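Local coordinates for protein transcriptional repressor PadR (Bacillus cereus, PDB 6JYI) that probably acts as a DNA-binding transcriptional repressor of the PadR family, with a winged helix-turn-helix domain in each of its two subunits, at residues Leu50-Leu53 / Glu54-Gly57; Tyr25-Lys28 / Ile29-Asp33. All blocks are in the same frame, centred on the assembly; numbering follows the deposited sequence.

In the fold
Both contacts are turns of single helices in the PadR-like, winged helix-turn-helix part of the chain. Interaction 2 comes first, within helix 24-35; interaction 1 follows at the C-terminal end of helix 46-55, the next helix along, which leads into the two-stranded wing of strands 59-64 and 72-77. Their centres lie about 19 Å apart, yet the two meet where Leu50 CD2 packs on Ile27 CD1 at 3.8 Å, so one apolar core joins both helices and helix 8-19. Interaction 1 sits farther from the chain centre, beside the wing. On the side of interaction 2, the helix-turn-helix part packs on helix 114-142 and, through Val30, touches the second subunit.

Interaction 1 of 2, residues Leu50-Leu53 / Glu54-Gly57; sequences LRQL and ENEG
Glu56 OE2 takes a hydrogen bond from Gln52 NE2 at 2.8 Å, one helical turn back. The bond is nearly straight, 172° at the hydrogen, lies in the amide plane of Gln52 and uses the anti lone pair of the carboxylate. Gln52 reaches it by bending at chi2, which folds its amide toward the helix end. Glu56 OE1 forms a salt bridge with Arg10; each carboxylate oxygen has a partner, which would favour the ionised form. Arg51, bent at chi2 and chi3, reaches forward along the helix: Arg51 NE makes a loose salt bridge with Glu54 OE2 at 3.6 Å, guanidinium and carboxylate planes 58° apart. Arg51 CD touches Asn55 ND2 at 3.2 Å, with guanidinium and amide planes 18° apart. Glu54 CG lies 3.1 Å from Leu50 O, the carbonyl that also accepts the backbone bond from Glu54 N. The helix, second of the helix-turn-helix and probably the DNA-recognition helix, closes in a Schellman motif at Gly57, whose positive phi suits glycine and whose O bonds Thr78, and leads into the wing. Leu50 and Leu53 pack on Val13 of helix 8-19 and Ile59 of strand 59-64, while Glu54 leans on Tyr75 of strand 72-77.

Interaction 2 of 2, residues Tyr25-Lys28 / Ile29-Asp33; sequences YDIK and IVFED
Two turns of helix 24-35, in the winged helix-turn-helix domain, bring Tyr25 against Ile29 and Ile27 against Phe31. Tyr25 presents one ring face to Ile29, whose CG1 stands 4.3 Å above the ring plane, over its centre. Ile29 CD1 lies 4.1 Å from Tyr25 CE1. The ring swings there because CG is anti to the backbone N (chi1 179°), while the chi2 of Ile29 (-85°) lays Ile29 CD1 above the CE1 side of the same face. Ile29 CG1 also rests on Tyr25 O at 3.2 Å, the carbonyl that accepts the backbone bond from Ile29 N. Ile27 and Phe31 run side by side, pointing the same way, with CG2 of Ile27 4.1 Å from Phe31 CD2. The edge of the Phe31 ring meets Ile27 O, 3.6 Å from CD2. This pair belongs to the core of the domain: both residues pack on Ile46 of helix 46-55, and Phe31 adds Val12 of helix 8-19 and the ring of Phe35. Another side of the helix carries Val30, whose CG2 sits 3.1 Å from Asp26 O and which packs on Leu16 and Trp142 of its own chain and on Tyr107 of the second subunit. Beyond it, the Asp33 carboxylate accepts a hydrogen bond from the Trp142 indole.

Interaction 1 of 2, residues Leu50-Leu53 / Glu54-Gly57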
# COMPACT_ATOMS: atom_id res chain seq x y z
N LEU A 50 1.87 20.90 -5.99
CA LEU A 50 2.52 22.14 -5.58
C LEU A 50 1.84 23.35 -6.25
O LEU A 50 1.48 24.32 -5.58
CB LEU A 50 4.01 22.10 -5.91
CG LEU A 50 4.86 21.17 -5.04
CD1 LEU A 50 6.23 20.89 -5.68
CD2 LEU A 50 5.00 21.77 -3.65
N ARG A 51 1.57 23.25 -7.54
CA ARG A 51 0.99 24.36 -8.30
C ARG A 51 -0.43 24.67 -7.79
O ARG A 51 -0.82 25.82 -7.67
CB ARG A 51 0.98 24.05 -9.81
CG ARG A 51 0.14 25.01 -10.68
CD ARG A 51 0.33 26.54 -10.41
NE ARG A 51 1.73 26.99 -10.31
CZ ARG A 51 2.60 27.02 -11.32
NH1 ARG A 51 2.25 26.59 -12.54
NH2 ARG A 51 3.84 27.46 -11.12
N GLN A 52 -1.17 23.62 -7.45
CA GLN A 52 -2.54 23.80 -6.96
C GLN A 52 -2.54 24.46 -5.57
O GLN A 52 -3.34 25.38 -5.28
CB GLN A 52 -3.27 22.47 -6.92
CG GLN A 52 -4.77 22.59 -6.48
CD GLN A 52 -5.55 23.56 -7.34
OE1 GLN A 52 -5.35 23.64 -8.56
NE2 GLN A 52 -6.47 24.32 -6.71
N LEU A 53 -1.64 23.99 -4.73
CA LEU A 53 -1.52 24.53 -3.38
C LEU A 53 -1.09 26.00 -3.48
O LEU A 53 -1.57 26.84 -2.71
CB LEU A 53 -0.53 23.70 -2.55
CG LEU A 53 -1.03 22.30 -2.17
CD1 LEU A 53 0.13 21.50 -1.60
CD2 LEU A 53 -2.23 22.35 -1.15
N GLU A 54 -0.24 26.34 -4.42
CA GLU A 54 0.16 27.74 -4.59
C GLU A 54 -1.03 28.55 -5.09
O GLU A 54 -1.28 29.67 -4.64
CB GLU A 54 1.21 27.88 -5.66
CG GLU A 54 2.54 27.26 -5.39
CD GLU A 54 3.41 27.41 -6.63
OE1 GLU A 54 3.79 28.56 -6.91
OE2 GLU A 54 3.63 26.39 -7.32
N ASN A 55 -1.74 27.99 -6.07
CA ASN A 55 -2.90 28.70 -6.64
C ASN A 55 -3.93 29.02 -5.55
O ASN A 55 -4.64 30.02 -5.63
CB ASN A 55 -3.57 27.87 -7.73
CG ASN A 55 -2.80 27.85 -9.03
OD1 ASN A 55 -3.21 27.17 -9.98
ND2 ASN A 55 -1.72 28.61 -9.11
N GLU A 56 -4.06 28.13 -4.58
CA GLU A 56 -5.03 28.33 -3.48
C GLU A 56 -4.48 29.12 -2.31
O GLU A 56 -5.21 29.36 -1.35
CB GLU A 56 -5.52 27.00 -2.90
CG GLU A 56 -6.27 26.13 -3.86
CD GLU A 56 -6.66 24.80 -3.22
OE1 GLU A 56 -6.70 24.73 -1.97
OE2 GLU A 56 -6.91 23.84 -3.97
N GLY A 57 -3.19 29.44 -2.31
CA GLY A 57 -2.62 30.21 -1.22
C GLY A 57 -2.17 29.40 -0.02
O GLY A 57 -1.93 29.96 1.04

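Interaction 2 of 2, residues Tyr25-Lys28 / Ile29-Asp33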
# COMPACT_ATOMS: atom_id res chain seq x y z
N TYR A 25 13.14 19.96 -5.85
CA TYR A 25 14.11 18.87 -5.91
C TYR A 25 14.02 18.04 -4.62
O TYR A 25 13.87 16.81 -4.63
CB TYR A 25 15.50 19.46 -6.04
CG TYR A 25 16.64 18.48 -6.09
CD1 TYR A 25 16.77 17.59 -7.14
CD2 TYR A 25 17.63 18.49 -5.12
CE1 TYR A 25 17.83 16.71 -7.21
CE2 TYR A 25 18.71 17.61 -5.18
CZ TYR A 25 18.81 16.73 -6.23
OH TYR A 25 19.87 15.86 -6.31
N ASP A 26 14.09 18.75 -3.50
CA ASP A 26 14.10 18.11 -2.21
C ASP A 26 12.77 17.40 -1.86
O ASP A 26 12.79 16.30 -1.30
CB ASP A 26 14.51 19.10 -1.12
CG ASP A 26 16.06 19.21 -0.97
OD1 ASP A 26 16.83 18.46 -1.61
OD2 ASP A 26 16.50 20.01 -0.16
N ILE A 27 11.64 18.00 -2.22
CA ILE A 27 10.38 17.35 -2.03
C ILE A 27 10.34 16.01 -2.78
O ILE A 27 9.94 14.99 -2.19
CB ILE A 27 9.21 18.25 -2.49
CG1 ILE A 27 9.13 19.45 -1.54
CG2 ILE A 27 7.93 17.45 -2.50
CD1 ILE A 27 8.18 20.53 -2.03
N LYS A 28 10.76 16.02 -4.04
CA LYS A 28 10.83 14.79 -4.80
C LYS A 28 11.73 13.72 -4.15
O LYS A 28 11.39 12.54 -4.11
CB LYS A 28 11.26 15.06 -6.25
CG LYS A 28 10.09 15.59 -7.11
CD LYS A 28 10.47 16.03 -8.51
CE LYS A 28 10.96 14.93 -9.35
NZ LYS A 28 11.22 15.37 -10.74
N ILE A 29 12.89 14.11 -3.67
CA ILE A 29 13.81 13.11 -3.12
C ILE A 29 13.20 12.54 -1.83
O ILE A 29 13.23 11.33 -1.66
CB ILE A 29 15.22 13.64 -2.89
CG1 ILE A 29 15.76 14.32 -4.17
CG2 ILE A 29 16.17 12.49 -2.50
CD1 ILE A 29 16.42 13.39 -5.20
N VAL A 30 12.63 13.37 -0.96
CA VAL A 30 12.00 12.83 0.27
C VAL A 30 10.89 11.86 -0.08
O VAL A 30 10.75 10.80 0.53
CB VAL A 30 11.41 13.88 1.23
CG1 VAL A 30 11.09 13.16 2.59
CG2 VAL A 30 12.41 14.94 1.51
N PHE A 31 10.13 12.19 -1.11
CA PHE A 31 9.11 11.29 -1.61
C PHE A 31 9.68 9.94 -2.06
O PHE A 31 9.14 8.88 -1.70
CB PHE A 31 8.36 11.89 -2.79
CG PHE A 31 6.96 12.29 -2.48
CD1 PHE A 31 5.94 11.39 -2.64
CD2 PHE A 31 6.67 13.55 -1.99
CE1 PHE A 31 4.66 11.70 -2.36
CE2 PHE A 31 5.35 13.91 -1.70
CZ PHE A 31 4.34 12.97 -1.90
N GLU A 32 10.74 9.95 -2.84
CA GLU A 32 11.29 8.71 -3.35
C GLU A 32 11.95 7.91 -2.24
O GLU A 32 11.95 6.67 -2.28
CB GLU A 32 12.38 8.95 -4.39
CG GLU A 32 12.01 9.76 -5.59
CD GLU A 32 13.25 10.14 -6.41
OE1 GLU A 32 14.40 9.94 -5.93
OE2 GLU A 32 13.07 10.65 -7.55
N ASP A 33 12.56 8.61 -1.29
CA ASP A 33 13.37 7.97 -0.25
C ASP A 33 12.51 7.35 0.86
O ASP A 33 12.83 6.26 1.36
CB ASP A 33 14.31 9.00 0.41
CG ASP A 33 15.56 9.31 -0.42
OD1 ASP A 33 15.85 8.66 -1.46
OD2 ASP A 33 16.28 10.25 0.02